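Local coordinates for oxysterol-binding protein homolog 3 (Saccharomyces cerevisiae, PDB 4IC4) that carries lipids in a hydrophobic pocket between membranes in phosphoinositide-coupled directional transport, binds PI(4)P through its OSBP-related domain and helps maintain sterol distribution, at residues Q73-L85 / F97-R110. Sequence-based numbering, arbitrary orientation.
Sequences QLISETFEYAPLL and FVSAFAISFLSIYR
Phe101 drives its ring from helix 94-104 into the turn that links helix 71-76 to helix 83-88. Its CG stands anti to the backbone N (chi1 176°), which sends the ring across to 73-85. Leu85 CD1 lies over the centre of one face in a CH-pi contact, 3.8 Å from the ring centroid. Tyr81 O meets the ring edge in its plane. Phe79 sits obliquely, its CD1 3.7 Å from Phe101 CZ. Leu84 CD1 packs 3.6 Å from Phe101 N, and Trp198 of strand 195-199 also touches Phe101. With an alanine in place of Phe101, Leu85 CD1 would probably lose its ring face and Phe79 CD1 its neighbour.

Apolar contact recurs where Ile108 meets Leu74, CD1 to CD1 at 3.7 Å. Ile108 CG2 touches Glu77 OE1 by van der Waals contact; OE1 is hydrogen-bonded to Thr302, and OE2 forms a salt bridge with Arg114. Between these patches, water 2 links Thr78 O and Tyr81 N to Ser104 OG.

The side of Glu80, Tyr81 and Arg110 is looser and partly exposed. Tyr81 OH bonds to Gly286 N. Water 3 gathers Glu80 OE1, Tyr81 OH, Ser107 OG and Arg110 NH1. Water 4 joins Glu80 OE2 to Arg110 NH2. Glu80 OE2 and Arg110 NH1 stay 5.4 Å apart, so these opposite charges of the OSBP-related domain are probably coupled through water.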
loop_
_atom_site.group_PDB
_atom_site.type_symbol
_atom_site.label_atom_id
_atom_site.label_comp_id
_atom_site.label_asym_id
_atom_site.label_seq_id
_atom_site.Cartn_x
_atom_site.Cartn_y
_atom_site.Cartn_z
ATOM N N GLN A 73 2.466 -5.947 -0.191
ATOM C CA GLN A 73 1.566 -6.031 0.950
ATOM C C GLN A 73 1.294 -4.633 1.525
ATOM O O GLN A 73 0.158 -4.312 1.882
ATOM C CB GLN A 73 2.155 -6.981 2.004
ATOM C CG GLN A 73 2.165 -8.430 1.504
ATOM C CD GLN A 73 2.918 -9.391 2.402
ATOM O OE1 GLN A 73 4.076 -9.159 2.755
ATOM N NE2 GLN A 73 2.266 -10.494 2.762
ATOM N N LEU A 74 2.326 -3.794 1.591
ATOM C CA LEU A 74 2.158 -2.433 2.098
ATOM C C LEU A 74 1.138 -1.658 1.267
ATOM O O LEU A 74 0.216 -1.047 1.807
ATOM C CB LEU A 74 3.485 -1.671 2.063
ATOM C CG LEU A 74 3.328 -0.163 2.306
ATOM C CD1 LEU A 74 2.900 0.077 3.741
ATOM C CD2 LEU A 74 4.636 0.559 2.016
ATOM N N ILE A 75 1.302 -1.677 -0.049
ATOM C CA ILE A 75 0.378 -0.943 -0.901
ATOM C C ILE A 75 -1.041 -1.519 -0.831
ATOM O O ILE A 75 -2.020 -0.796 -1.033
ATOM C CB ILE A 75 0.903 -0.895 -2.344
ATOM C CG1 ILE A 75 2.234 -0.132 -2.354
ATOM C CG2 ILE A 75 -0.113 -0.206 -3.253
ATOM C CD1 ILE A 75 2.906 -0.069 -3.712
ATOM N N SER A 76 -1.159 -2.807 -0.518
ATOM C CA SER A 76 -2.477 -3.425 -0.385
ATOM C C SER A 76 -3.246 -2.826 0.788
ATOM O O SER A 76 -4.467 -2.959 0.865
ATOM C CB SER A 76 -2.354 -4.937 -0.183
ATOM O OG SER A 76 -1.858 -5.557 -1.353
ATOM N N GLU A 77 -2.533 -2.177 1.708
ATOM C CA GLU A 77 -3.187 -1.553 2.854
ATOM C C GLU A 77 -4.016 -0.362 2.392
ATOM O O GLU A 77 -4.819 0.186 3.153
ATOM C CB GLU A 77 -2.150 -1.130 3.900
ATOM C CG GLU A 77 -1.452 -2.324 4.540
ATOM C CD GLU A 77 -0.444 -1.938 5.603
ATOM O OE1 GLU A 77 -0.853 -1.473 6.691
ATOM O OE2 GLU A 77 0.764 -2.101 5.343
ATOM N N THR A 78 -3.818 0.032 1.138
ATOM C CA THR A 78 -4.594 1.114 0.547
ATOM C C THR A 78 -6.069 0.704 0.611
ATOM O O THR A 78 -6.962 1.553 0.610
ATOM C CB THR A 78 -4.198 1.329 -0.937
ATOM O OG1 THR A 78 -2.888 1.906 -1.001
ATOM C CG2 THR A 78 -5.188 2.252 -1.644
ATOM N N PHE A 79 -6.314 -0.603 0.691
ATOM C CA PHE A 79 -7.673 -1.139 0.722
ATOM C C PHE A 79 -8.211 -1.562 2.090
ATOM O O PHE A 79 -9.249 -2.218 2.179
ATOM C CB PHE A 79 -7.769 -2.299 -0.275
ATOM C CG PHE A 79 -7.602 -1.868 -1.701
ATOM C CD1 PHE A 79 -8.680 -1.339 -2.409
ATOM C CD2 PHE A 79 -6.358 -1.922 -2.317
ATOM C CE1 PHE A 79 -8.518 -0.867 -3.707
ATOM C CE2 PHE A 79 -6.183 -1.452 -3.619
ATOM C CZ PHE A 79 -7.269 -0.923 -4.314
ATOM N N GLU A 80 -7.520 -1.169 3.156
ATOM C CA GLU A 80 -7.970 -1.507 4.502
ATOM C C GLU A 80 -9.412 -1.052 4.733
ATOM O O GLU A 80 -10.187 -1.745 5.391
ATOM C CB GLU A 80 -7.064 -0.854 5.558
ATOM C CG GLU A 80 -7.509 -1.134 6.992
ATOM C CD GLU A 80 -6.666 -0.426 8.044
ATOM O OE1 GLU A 80 -5.668 0.243 7.694
ATOM O OE2 GLU A 80 -7.014 -0.548 9.237
ATOM N N TYR A 81 -9.762 0.115 4.193
ATOM C CA TYR A 81 -11.106 0.662 4.374
ATOM C C TYR A 81 -11.930 0.621 3.090
ATOM O O TYR A 81 -12.678 1.556 2.768
ATOM C CB TYR A 81 -11.006 2.095 4.910
ATOM C CG TYR A 81 -10.255 2.193 6.221
ATOM C CD1 TYR A 81 -10.878 1.907 7.439
ATOM C CD2 TYR A 81 -8.903 2.539 6.243
ATOM C CE1 TYR A 81 -10.167 1.961 8.650
ATOM C CE2 TYR A 81 -8.190 2.596 7.444
ATOM C CZ TYR A 81 -8.824 2.307 8.640
ATOM O OH TYR A 81 -8.107 2.365 9.815
ATOM N N ALA A 82 -11.790 -0.485 2.369
ATOM C CA ALA A 82 -12.514 -0.716 1.126
ATOM C C ALA A 82 -14.031 -0.529 1.256
ATOM O O ALA A 82 -14.689 -0.155 0.283
ATOM C CB ALA A 82 -12.211 -2.118 0.606
ATOM N N PRO A 83 -14.612 -0.813 2.442
ATOM C CA PRO A 83 -16.064 -0.626 2.563
ATOM C C PRO A 83 -16.514 0.798 2.228
ATOM O O PRO A 83 -17.683 1.030 1.922
ATOM C CB PRO A 83 -16.341 -1.013 4.012
ATOM C CG PRO A 83 -15.348 -2.116 4.234
ATOM C CD PRO A 83 -14.087 -1.567 3.597
ATOM N N LEU A 84 -15.591 1.754 2.293
ATOM C CA LEU A 84 -15.921 3.136 1.950
ATOM C C LEU A 84 -16.300 3.216 0.473
ATOM O O LEU A 84 -17.168 4.000 0.082
ATOM C CB LEU A 84 -14.726 4.057 2.210
ATOM C CG LEU A 84 -14.428 4.413 3.669
ATOM C CD1 LEU A 84 -13.095 5.130 3.756
ATOM C CD2 LEU A 84 -15.542 5.292 4.224
ATOM N N LEU A 85 -15.636 2.411 -0.350
ATOM C CA LEU A 85 -15.928 2.396 -1.779
ATOM C C LEU A 85 -17.303 1.790 -2.012
ATOM O O LEU A 85 -18.083 2.281 -2.834
ATOM C CB LEU A 85 -14.867 1.595 -2.536
ATOM C CG LEU A 85 -13.449 2.164 -2.425
ATOM C CD1 LEU A 85 -12.480 1.291 -3.209
ATOM C CD2 LEU A 85 -13.431 3.600 -2.938
ATOM N N PHE A 97 -17.161 9.906 -0.157
ATOM C CA PHE A 97 -16.635 8.661 0.383
ATOM C C PHE A 97 -15.378 8.204 -0.346
ATOM O O PHE A 97 -14.494 7.582 0.251
ATOM C CB PHE A 97 -17.726 7.588 0.358
ATOM C CG PHE A 97 -18.908 7.937 1.213
ATOM C CD1 PHE A 97 -19.955 8.693 0.699
ATOM C CD2 PHE A 97 -18.926 7.599 2.561
ATOM C CE1 PHE A 97 -21.001 9.117 1.521
ATOM C CE2 PHE A 97 -19.966 8.018 3.391
ATOM C CZ PHE A 97 -21.002 8.778 2.868
ATOM N N VAL A 98 -15.288 8.512 -1.636
ATOM C CA VAL A 98 -14.091 8.150 -2.387
ATOM C C VAL A 98 -12.940 8.983 -1.820
ATOM O O VAL A 98 -11.816 8.501 -1.691
ATOM C CB VAL A 98 -14.257 8.437 -3.898
ATOM C CG1 VAL A 98 -12.941 8.198 -4.626
ATOM C CG2 VAL A 98 -15.335 7.537 -4.478
ATOM N N SER A 99 -13.227 10.232 -1.459
ATOM C CA SER A 99 -12.204 11.099 -0.887
ATOM C C SER A 99 -11.734 10.534 0.453
ATOM O O SER A 99 -10.539 10.514 0.748
ATOM C CB SER A 99 -12.750 12.513 -0.691
ATOM O OG SER A 99 -13.053 13.111 -1.941
ATOM N N ALA A 100 -12.679 10.076 1.268
ATOM C CA ALA A 100 -12.337 9.495 2.563
ATOM C C ALA A 100 -11.436 8.287 2.323
ATOM O O ALA A 100 -10.435 8.089 3.018
ATOM C CB ALA A 100 -13.609 9.067 3.302
ATOM N N PHE A 101 -11.798 7.476 1.337
ATOM C CA PHE A 101 -11.007 6.296 1.009
ATOM C C PHE A 101 -9.594 6.689 0.592
ATOM O O PHE A 101 -8.619 6.093 1.043
ATOM C CB PHE A 101 -11.667 5.508 -0.125
ATOM C CG PHE A 101 -10.859 4.323 -0.585
ATOM C CD1 PHE A 101 -10.828 3.152 0.168
ATOM C CD2 PHE A 101 -10.103 4.394 -1.749
ATOM C CE1 PHE A 101 -10.050 2.066 -0.235
ATOM C CE2 PHE A 101 -9.319 3.311 -2.161
ATOM C CZ PHE A 101 -9.295 2.143 -1.400
ATOM N N ALA A 102 -9.488 7.706 -0.260
ATOM C CA ALA A 102 -8.194 8.167 -0.754
ATOM C C ALA A 102 -7.240 8.624 0.343
ATOM O O ALA A 102 -6.027 8.442 0.238
ATOM C CB ALA A 102 -8.398 9.291 -1.763
ATOM N N ILE A 103 -7.791 9.220 1.394
ATOM C CA ILE A 103 -6.992 9.714 2.508
ATOM C C ILE A 103 -6.727 8.648 3.574
ATOM O O ILE A 103 -5.690 8.673 4.242
ATOM C CB ILE A 103 -7.709 10.904 3.193
ATOM C CG1 ILE A 103 -7.835 12.070 2.209
ATOM C CG2 ILE A 103 -6.952 11.331 4.443
ATOM C CD1 ILE A 103 -8.729 13.196 2.704
ATOM N N SER A 104 -7.654 7.705 3.713
ATOM C CA SER A 104 -7.559 6.683 4.751
ATOM C C SER A 104 -6.261 5.906 4.887
ATOM O O SER A 104 -5.864 5.575 6.005
ATOM C CB SER A 104 -8.721 5.690 4.627
ATOM O OG SER A 104 -8.627 4.915 3.448
ATOM N N PHE A 105 -5.592 5.617 3.778
ATOM C CA PHE A 105 -4.363 4.838 3.855
ATOM C C PHE A 105 -3.291 5.492 4.728
ATOM O O PHE A 105 -2.439 4.800 5.288
ATOM C CB PHE A 105 -3.795 4.575 2.456
ATOM C CG PHE A 105 -2.965 5.698 1.925
ATOM C CD1 PHE A 105 -3.560 6.854 1.440
ATOM C CD2 PHE A 105 -1.574 5.617 1.947
ATOM C CE1 PHE A 105 -2.785 7.917 0.985
ATOM C CE2 PHE A 105 -0.786 6.676 1.494
ATOM C CZ PHE A 105 -1.395 7.830 1.012
ATOM N N LEU A 106 -3.326 6.817 4.843
ATOM C CA LEU A 106 -2.335 7.526 5.651
ATOM C C LEU A 106 -2.363 7.099 7.112
ATOM O O LEU A 106 -1.345 7.157 7.802
ATOM C CB LEU A 106 -2.569 9.036 5.579
ATOM C CG LEU A 106 -2.292 9.713 4.241
ATOM C CD1 LEU A 106 -2.844 11.133 4.278
ATOM C CD2 LEU A 106 -0.795 9.718 3.966
ATOM N N SER A 107 -3.529 6.657 7.573
ATOM C CA SER A 107 -3.714 6.256 8.962
ATOM C C SER A 107 -2.804 5.144 9.472
ATOM O O SER A 107 -2.663 4.976 10.684
ATOM C CB SER A 107 -5.177 5.858 9.205
ATOM O OG SER A 107 -5.531 4.699 8.465
ATOM N N ILE A 108 -2.192 4.375 8.575
ATOM C CA ILE A 108 -1.319 3.300 9.045
ATOM C C ILE A 108 -0.065 3.854 9.713
ATOM O O ILE A 108 0.662 3.122 10.380
ATOM C CB ILE A 108 -0.894 2.327 7.905
ATOM C CG1 ILE A 108 -0.063 3.055 6.847
ATOM C CG2 ILE A 108 -2.133 1.677 7.297
ATOM C CD1 ILE A 108 0.541 2.122 5.805
ATOM N N TYR A 109 0.174 5.151 9.546
ATOM C CA TYR A 109 1.345 5.784 10.136
ATOM C C TYR A 109 1.002 6.571 11.396
ATOM O O TYR A 109 1.825 7.345 11.884
ATOM C CB TYR A 109 2.003 6.711 9.113
ATOM C CG TYR A 109 2.467 5.986 7.875
ATOM C CD1 TYR A 109 3.465 5.018 7.952
ATOM C CD2 TYR A 109 1.883 6.237 6.631
ATOM C CE1 TYR A 109 3.875 4.311 6.827
ATOM C CE2 TYR A 109 2.285 5.531 5.492
ATOM C CZ TYR A 109 3.283 4.567 5.604
ATOM O OH TYR A 109 3.686 3.840 4.509
ATOM N N ARG A 110 -0.199 6.371 11.932
ATOM C CA ARG A 110 -0.586 7.104 13.133
ATOM C C ARG A 110 0.323 6.772 14.308
ATOM O O ARG A 110 0.657 7.655 15.102
ATOM C CB ARG A 110 -2.066 6.876 13.477
ATOM C CG ARG A 110 -2.530 5.449 13.735
ATOM C CD ARG A 110 -4.053 5.504 13.845
ATOM N NE ARG A 110 -4.746 4.262 14.180
ATOM C CZ ARG A 110 -4.976 3.264 13.331
ATOM N NH1 ARG A 110 -4.548 3.331 12.078
ATOM N NH2 ARG A 110 -5.701 2.222 13.721
HETATM O O HOH W 1 -6.578 4.455 0.252
HETATM O O HOH W 2 -8.274 2.123 2.877
HETATM O O HOH W 3 -5.545 2.233 9.561
HETATM O O HOH W 4 -6.665 0.203 11.887
#